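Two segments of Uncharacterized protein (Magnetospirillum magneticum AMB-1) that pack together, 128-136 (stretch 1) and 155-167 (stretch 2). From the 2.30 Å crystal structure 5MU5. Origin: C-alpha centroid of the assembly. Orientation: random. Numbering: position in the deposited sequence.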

ATOM      1  N   GLY A 128     -15.055  -0.445 -20.970  1.00 40.52           N
ATOM      2  CA  GLY A 128     -16.018  -0.915 -21.937  1.00 43.04           C
ATOM      3  C   GLY A 128     -15.301  -1.767 -22.978  1.00 43.86           C
ATOM      4  O   GLY A 128     -14.129  -1.527 -23.320  1.00 45.21           O
ATOM      5  N   LEU A 129     -16.001  -2.798 -23.436  1.00 42.47           N
ATOM      6  CA  LEU A 129     -15.534  -3.648 -24.515  1.00 42.67           C
ATOM      7  C   LEU A 129     -16.477  -3.476 -25.689  1.00 43.59           C
ATOM      8  O   LEU A 129     -16.040  -3.250 -26.814  1.00 41.47           O
ATOM      9  CB  LEU A 129     -15.510  -5.114 -24.076  1.00 42.19           C
ATOM     10  CG  LEU A 129     -15.153  -6.163 -25.132  1.00 42.17           C
ATOM     11  CD1 LEU A 129     -13.705  -6.034 -25.551  1.00 40.92           C
ATOM     12  CD2 LEU A 129     -15.406  -7.542 -24.579  1.00 43.75           C
ATOM     13  N   GLY A 130     -17.777  -3.576 -25.423  1.00 43.54           N
ATOM     14  CA  GLY A 130     -18.738  -3.593 -26.495  1.00 45.76           C
ATOM     15  C   GLY A 130     -18.442  -4.865 -27.261  1.00 45.34           C
ATOM     16  O   GLY A 130     -18.202  -5.903 -26.639  1.00 43.97           O
ATOM     17  N   LEU A 131     -18.415  -4.771 -28.593  1.00 42.51           N
ATOM     18  CA  LEU A 131     -18.045  -5.897 -29.429  1.00 41.80           C
ATOM     19  C   LEU A 131     -16.564  -5.923 -29.741  1.00 41.19           C
ATOM     20  O   LEU A 131     -16.105  -6.773 -30.486  1.00 42.12           O
ATOM     21  CB  LEU A 131     -18.889  -5.933 -30.706  1.00 43.82           C
ATOM     22  CG  LEU A 131     -20.363  -6.285 -30.435  1.00 43.47           C
ATOM     23  CD1 LEU A 131     -21.173  -6.292 -31.721  1.00 46.26           C
ATOM     24  CD2 LEU A 131     -20.500  -7.633 -29.741  1.00 43.80           C
ATOM     25  N   GLY A 132     -15.805  -5.005 -29.158  1.00 41.48           N
ATOM     26  CA  GLY A 132     -14.354  -5.043 -29.270  1.00 40.93           C
ATOM     27  C   GLY A 132     -13.750  -4.603 -30.577  1.00 43.11           C
ATOM     28  O   GLY A 132     -12.583  -4.873 -30.836  1.00 43.86           O
ATOM     29  N   TYR A 133     -14.523  -3.913 -31.407  1.00 45.84           N
ATOM     30  CA  TYR A 133     -14.006  -3.374 -32.668  1.00 47.44           C
ATOM     31  C   TYR A 133     -12.750  -2.481 -32.468  1.00 49.49           C
ATOM     32  O   TYR A 133     -11.869  -2.442 -33.317  1.00 55.38           O
ATOM     33  CB  TYR A 133     -15.098  -2.577 -33.385  1.00 47.74           C
ATOM     34  CG  TYR A 133     -16.284  -3.398 -33.856  1.00 48.39           C
ATOM     35  CD1 TYR A 133     -16.093  -4.535 -34.635  1.00 50.25           C
ATOM     36  CD2 TYR A 133     -17.590  -3.017 -33.560  1.00 47.91           C
ATOM     37  CE1 TYR A 133     -17.159  -5.286 -35.090  1.00 52.39           C
ATOM     38  CE2 TYR A 133     -18.670  -3.756 -34.016  1.00 51.12           C
ATOM     39  CZ  TYR A 133     -18.443  -4.898 -34.781  1.00 53.15           C
ATOM     40  OH  TYR A 133     -19.483  -5.665 -35.252  1.00 56.46           O
ATOM     41  N   GLN A 134     -12.659  -1.782 -31.343  1.00 47.55           N
ATOM     42  CA  GLN A 134     -11.487  -0.945 -31.059  1.00 47.18           C
ATOM     43  C   GLN A 134     -10.191  -1.718 -30.819  1.00 47.27           C
ATOM     44  O   GLN A 134      -9.117  -1.224 -31.151  1.00 48.57           O
ATOM     45  CB  GLN A 134     -11.748   0.001 -29.858  1.00 47.55           C
ATOM     46  CG  GLN A 134     -11.952  -0.656 -28.484  1.00 47.69           C
ATOM     47  CD  GLN A 134     -13.349  -1.243 -28.270  1.00 47.90           C
ATOM     48  OE1 GLN A 134     -14.191  -1.201 -29.157  1.00 50.77           O
ATOM     49  NE2 GLN A 134     -13.590  -1.791 -27.091  1.00 50.20           N
ATOM     50  N   LEU A 135     -10.286  -2.930 -30.275  1.00 48.75           N
ATOM     51  CA  LEU A 135      -9.093  -3.701 -29.832  1.00 48.81           C
ATOM     52  C   LEU A 135      -7.970  -3.929 -30.830  1.00 48.17           C
ATOM     53  O   LEU A 135      -6.832  -3.617 -30.534  1.00 50.87           O
ATOM     54  CB  LEU A 135      -9.488  -5.052 -29.220  1.00 48.80           C
ATOM     55  CG  LEU A 135     -10.081  -5.009 -27.824  1.00 48.50           C
ATOM     56  CD1 LEU A 135     -10.416  -6.427 -27.390  1.00 51.52           C
ATOM     57  CD2 LEU A 135      -9.138  -4.360 -26.823  1.00 48.93           C
ATOM     58  N   PRO A 136      -8.271  -4.500 -32.000  1.00 49.71           N
ATOM     59  CA  PRO A 136      -7.187  -4.677 -32.953  1.00 48.43           C
ATOM     60  C   PRO A 136      -6.361  -3.415 -33.116  1.00 47.80           C
ATOM     61  O   PRO A 136      -5.144  -3.472 -33.058  1.00 50.06           O
ATOM     62  CB  PRO A 136      -7.914  -4.989 -34.263  1.00 49.19           C
ATOM     63  CG  PRO A 136      -9.246  -5.527 -33.874  1.00 48.43           C
ATOM     64  CD  PRO A 136      -9.568  -4.993 -32.512  1.00 49.66           C
ATOM     65  N   ASP A 155     -23.136  -9.596 -21.352  1.00 42.09           N
ATOM     66  CA  ASP A 155     -23.610  -9.917 -22.691  1.00 44.78           C
ATOM     67  C   ASP A 155     -22.644  -9.471 -23.763  1.00 42.92           C
ATOM     68  O   ASP A 155     -22.428 -10.185 -24.742  1.00 43.82           O
ATOM     69  CB  ASP A 155     -24.989  -9.311 -22.970  1.00 48.69           C
ATOM     70  CG  ASP A 155     -26.113 -10.072 -22.284  1.00 52.12           C
ATOM     71  OD1 ASP A 155     -25.839 -10.884 -21.359  1.00 50.52           O
ATOM     72  OD2 ASP A 155     -27.277  -9.864 -22.699  1.00 55.92           O
ATOM     73  N   PHE A 156     -22.059  -8.297 -23.586  1.00 40.64           N
ATOM     74  CA  PHE A 156     -21.122  -7.778 -24.570  1.00 40.90           C
ATOM     75  C   PHE A 156     -19.893  -8.673 -24.707  1.00 40.37           C
ATOM     76  O   PHE A 156     -19.431  -8.931 -25.812  1.00 39.61           O
ATOM     77  CB  PHE A 156     -20.701  -6.337 -24.248  1.00 40.69           C
ATOM     78  CG  PHE A 156     -21.837  -5.331 -24.287  1.00 43.35           C
ATOM     79  CD1 PHE A 156     -23.071  -5.640 -24.869  1.00 44.21           C
ATOM     80  CD2 PHE A 156     -21.646  -4.037 -23.790  1.00 43.33           C
ATOM     81  CE1 PHE A 156     -24.089  -4.699 -24.907  1.00 46.48           C
ATOM     82  CE2 PHE A 156     -22.669  -3.095 -23.828  1.00 44.03           C
ATOM     83  CZ  PHE A 156     -23.887  -3.427 -24.386  1.00 45.13           C
ATOM     84  N   LEU A 157     -19.366  -9.148 -23.592  1.00 39.26           N
ATOM     85  CA  LEU A 157     -18.238 -10.070 -23.656  1.00 40.96           C
ATOM     86  C   LEU A 157     -18.673 -11.342 -24.383  1.00 39.75           C
ATOM     87  O   LEU A 157     -17.965 -11.843 -25.250  1.00 40.50           O
ATOM     88  CB  LEU A 157     -17.731 -10.423 -22.255  1.00 39.26           C
ATOM     89  CG  LEU A 157     -16.593 -11.444 -22.244  1.00 39.95           C
ATOM     90  CD1 LEU A 157     -15.329 -10.869 -22.886  1.00 40.39           C
ATOM     91  CD2 LEU A 157     -16.319 -11.907 -20.820  1.00 38.59           C
ATOM     92  N   TYR A 158     -19.851 -11.841 -24.023  1.00 39.75           N
ATOM     93  CA  TYR A 158     -20.385 -13.050 -24.620  1.00 41.92           C
ATOM     94  C   TYR A 158     -20.534 -12.909 -26.125  1.00 42.17           C
ATOM     95  O   TYR A 158     -20.094 -13.772 -26.855  1.00 43.41           O
ATOM     96  CB  TYR A 158     -21.725 -13.416 -23.977  1.00 43.73           C
ATOM     97  CG  TYR A 158     -22.368 -14.631 -24.582  1.00 44.42           C
ATOM     98  CD1 TYR A 158     -22.018 -15.906 -24.158  1.00 44.43           C
ATOM     99  CD2 TYR A 158     -23.325 -14.512 -25.588  1.00 47.31           C
ATOM    100  CE1 TYR A 158     -22.598 -17.021 -24.719  1.00 46.13           C
ATOM    101  CE2 TYR A 158     -23.906 -15.628 -26.166  1.00 46.46           C
ATOM    102  CZ  TYR A 158     -23.546 -16.882 -25.706  1.00 47.94           C
ATOM    103  OH  TYR A 158     -24.110 -18.013 -26.244  1.00 50.21           O
ATOM    104  N   HIS A 159     -21.133 -11.809 -26.588  1.00 43.48           N
ATOM    105  CA  HIS A 159     -21.278 -11.562 -28.030  1.00 42.30           C
ATOM    106  C   HIS A 159     -19.953 -11.285 -28.701  1.00 40.73           C
ATOM    107  O   HIS A 159     -19.833 -11.531 -29.890  1.00 39.78           O
ATOM    108  CB  HIS A 159     -22.182 -10.365 -28.313  1.00 44.40           C
ATOM    109  CG  HIS A 159     -23.596 -10.569 -27.913  1.00 46.82           C
ATOM    110  ND1 HIS A 159     -24.319 -11.671 -28.307  1.00 52.11           N
ATOM    111  CD2 HIS A 159     -24.437  -9.808 -27.174  1.00 49.43           C
ATOM    112  CE1 HIS A 159     -25.547 -11.586 -27.822  1.00 52.19           C
ATOM    113  NE2 HIS A 159     -25.647 -10.461 -27.137  1.00 51.40           N
ATOM    114  N   SER A 160     -18.983 -10.732 -27.955  1.00 39.45           N
ATOM    115  CA  SER A 160     -17.640 -10.423 -28.493  1.00 40.25           C
ATOM    116  C   SER A 160     -16.902 -11.681 -28.981  1.00 43.18           C
ATOM    117  O   SER A 160     -15.903 -11.582 -29.730  1.00 43.12           O
ATOM    118  CB  SER A 160     -16.761  -9.708 -27.461  1.00 39.03           C
ATOM    119  OG  SER A 160     -16.210 -10.641 -26.543  1.00 40.36           O
ATOM    120  N   LEU A 161     -17.379 -12.852 -28.540  1.00 43.39           N
ATOM    121  CA  LEU A 161     -16.861 -14.126 -29.033  1.00 45.48           C
ATOM    122  C   LEU A 161     -17.065 -14.257 -30.539  1.00 45.39           C
ATOM    123  O   LEU A 161     -16.327 -14.978 -31.196  1.00 45.52           O
ATOM    124  CB  LEU A 161     -17.530 -15.314 -28.343  1.00 45.67           C
ATOM    125  CG  LEU A 161     -17.328 -15.456 -26.842  1.00 46.67           C
ATOM    126  CD1 LEU A 161     -17.856 -16.810 -26.407  1.00 48.87           C
ATOM    127  CD2 LEU A 161     -15.883 -15.288 -26.417  1.00 45.75           C
ATOM    128  N   SER A 162     -18.066 -13.566 -31.071  1.00 45.55           N
ATOM    129  CA  SER A 162     -18.300 -13.549 -32.503  1.00 48.67           C
ATOM    130  C   SER A 162     -17.424 -12.560 -33.263  1.00 48.82           C
ATOM    131  O   SER A 162     -17.304 -12.661 -34.477  1.00 51.78           O
ATOM    132  CB  SER A 162     -19.769 -13.224 -32.793  1.00 47.85           C
ATOM    133  OG  SER A 162     -20.599 -14.230 -32.260  1.00 47.56           O
ATOM    134  N   THR A 163     -16.807 -11.615 -32.567  1.00 49.22           N
ATOM    135  CA  THR A 163     -16.160 -10.478 -33.243  1.00 50.31           C
ATOM    136  C   THR A 163     -14.693 -10.212 -32.939  1.00 49.35           C
ATOM    137  O   THR A 163     -14.024  -9.577 -33.734  1.00 53.24           O
ATOM    138  CB  THR A 163     -16.924  -9.161 -32.956  1.00 49.73           C
ATOM    139  OG1 THR A 163     -17.194  -9.045 -31.555  1.00 49.80           O
ATOM    140  CG2 THR A 163     -18.233  -9.136 -33.697  1.00 52.53           C
ATOM    141  N   VAL A 164     -14.194 -10.671 -31.802  1.00 46.67           N
ATOM    142  CA  VAL A 164     -12.819 -10.420 -31.431  1.00 43.31           C
ATOM    143  C   VAL A 164     -11.994 -11.684 -31.612  1.00 44.93           C
ATOM    144  O   VAL A 164     -12.495 -12.779 -31.414  1.00 45.72           O
ATOM    145  CB  VAL A 164     -12.757 -10.007 -29.966  1.00 42.22           C
ATOM    146  CG1 VAL A 164     -11.324  -9.809 -29.512  1.00 42.72           C
ATOM    147  CG2 VAL A 164     -13.568  -8.745 -29.757  1.00 44.33           C
ATOM    148  N   ASP A 165     -10.727 -11.527 -31.975  1.00 45.13           N
ATOM    149  CA  ASP A 165      -9.805 -12.642 -32.002  1.00 48.01           C
ATOM    150  C   ASP A 165      -9.173 -12.719 -30.604  1.00 46.05           C
ATOM    151  O   ASP A 165      -8.132 -12.135 -30.341  1.00 44.28           O
ATOM    152  CB  ASP A 165      -8.738 -12.449 -33.085  1.00 50.66           C
ATOM    153  CG  ASP A 165      -7.974 -13.733 -33.381  1.00 55.20           C
ATOM    154  OD1 ASP A 165      -8.043 -14.684 -32.569  1.00 56.46           O
ATOM    155  OD2 ASP A 165      -7.304 -13.797 -34.430  1.00 60.79           O
ATOM    156  N   TRP A 166      -9.824 -13.452 -29.710  1.00 44.15           N
ATOM    157  CA  TRP A 166      -9.415 -13.518 -28.320  1.00 40.31           C
ATOM    158  C   TRP A 166      -8.175 -14.338 -27.969  1.00 39.62           C
ATOM    159  O   TRP A 166      -7.544 -14.095 -26.937  1.00 39.25           O
ATOM    160  CB  TRP A 166     -10.570 -14.058 -27.501  1.00 40.58           C
ATOM    161  CG  TRP A 166     -11.580 -13.058 -27.148  1.00 40.22           C
ATOM    162  CD1 TRP A 166     -12.851 -12.963 -27.630  1.00 39.65           C
ATOM    163  CD2 TRP A 166     -11.424 -12.012 -26.200  1.00 38.73           C
ATOM    164  NE1 TRP A 166     -13.500 -11.924 -27.028  1.00 40.94           N
ATOM    165  CE2 TRP A 166     -12.645 -11.310 -26.150  1.00 39.75           C
ATOM    166  CE3 TRP A 166     -10.365 -11.592 -25.385  1.00 38.99           C
ATOM    167  CZ2 TRP A 166     -12.846 -10.200 -25.306  1.00 39.53           C
ATOM    168  CZ3 TRP A 166     -10.552 -10.487 -24.549  1.00 38.15           C
ATOM    169  CH2 TRP A 166     -11.787  -9.802 -24.515  1.00 38.20           C
ATOM    170  N   ARG A 167      -7.841 -15.322 -28.783  1.00 41.68           N
ATOM    171  CA  ARG A 167      -6.739 -16.212 -28.459  1.00 45.31           C
ATOM    172  C   ARG A 167      -5.390 -15.515 -28.273  1.00 44.58           C
ATOM    173  O   ARG A 167      -4.719 -15.791 -27.305  1.00 42.76           O
ATOM    174  CB  ARG A 167      -6.616 -17.397 -29.442  1.00 47.41           C
ATOM    175  CG  ARG A 167      -5.399 -18.271 -29.122  1.00 50.80           C
ATOM    176  CD  ARG A 167      -5.402 -19.642 -29.760  1.00 53.90           C
ATOM    177  NE  ARG A 167      -6.262 -20.584 -29.051  1.00 60.43           N
ATOM    178  CZ  ARG A 167      -5.905 -21.293 -27.978  1.00 60.33           C
ATOM    179  NH1 ARG A 167      -4.702 -21.171 -27.433  1.00 60.63           N
ATOM    180  NH2 ARG A 167      -6.774 -22.121 -27.427  1.00 60.12           N
TER

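Three residues cover the most surface here: Leu 131, Leu 129 and Thr 163. Leu 131 lies in a type II' beta turn that runs from Leu 129 to Gly 132. Its CA-to-CB bond points sideways, but the end of the side chain comes nearer to stretch 2. Leu 131 CD2 rests 3.5 Å from His 159 CB.

The backbone of the same residue makes the one hydrogen bond between the stretches. Thr 163 OG1 donates to Leu 131 O at 2.7 Å. The CA-to-CB bond of Thr 163 points toward stretch 1, and chi1 is p. The methyl of Thr 163 lies near a tyrosine, with Thr 163 CG2 4.0 Å from Tyr 133 OH.

The CA-to-CB bond of Leu 129 points toward stretch 2. Leu 129 CD2 packs 3.7 Å from Leu 157 CD1 and 3.8 Å from Trp 166 CZ2, meeting the indole at its edge. The indole is also tied within its own stretch: Trp 166 NE1 donates to Ser 160 OG at 3.0 Å.

Gly 132 leaves room for Val 164. Gly 132 CA is 3.8 Å from Val 164 CG2, and a CB on Gly 132 would clash with that methyl. Gly 130 O and Phe 156 O approach to 3.4 Å, but both are acceptors and form no hydrogen bond.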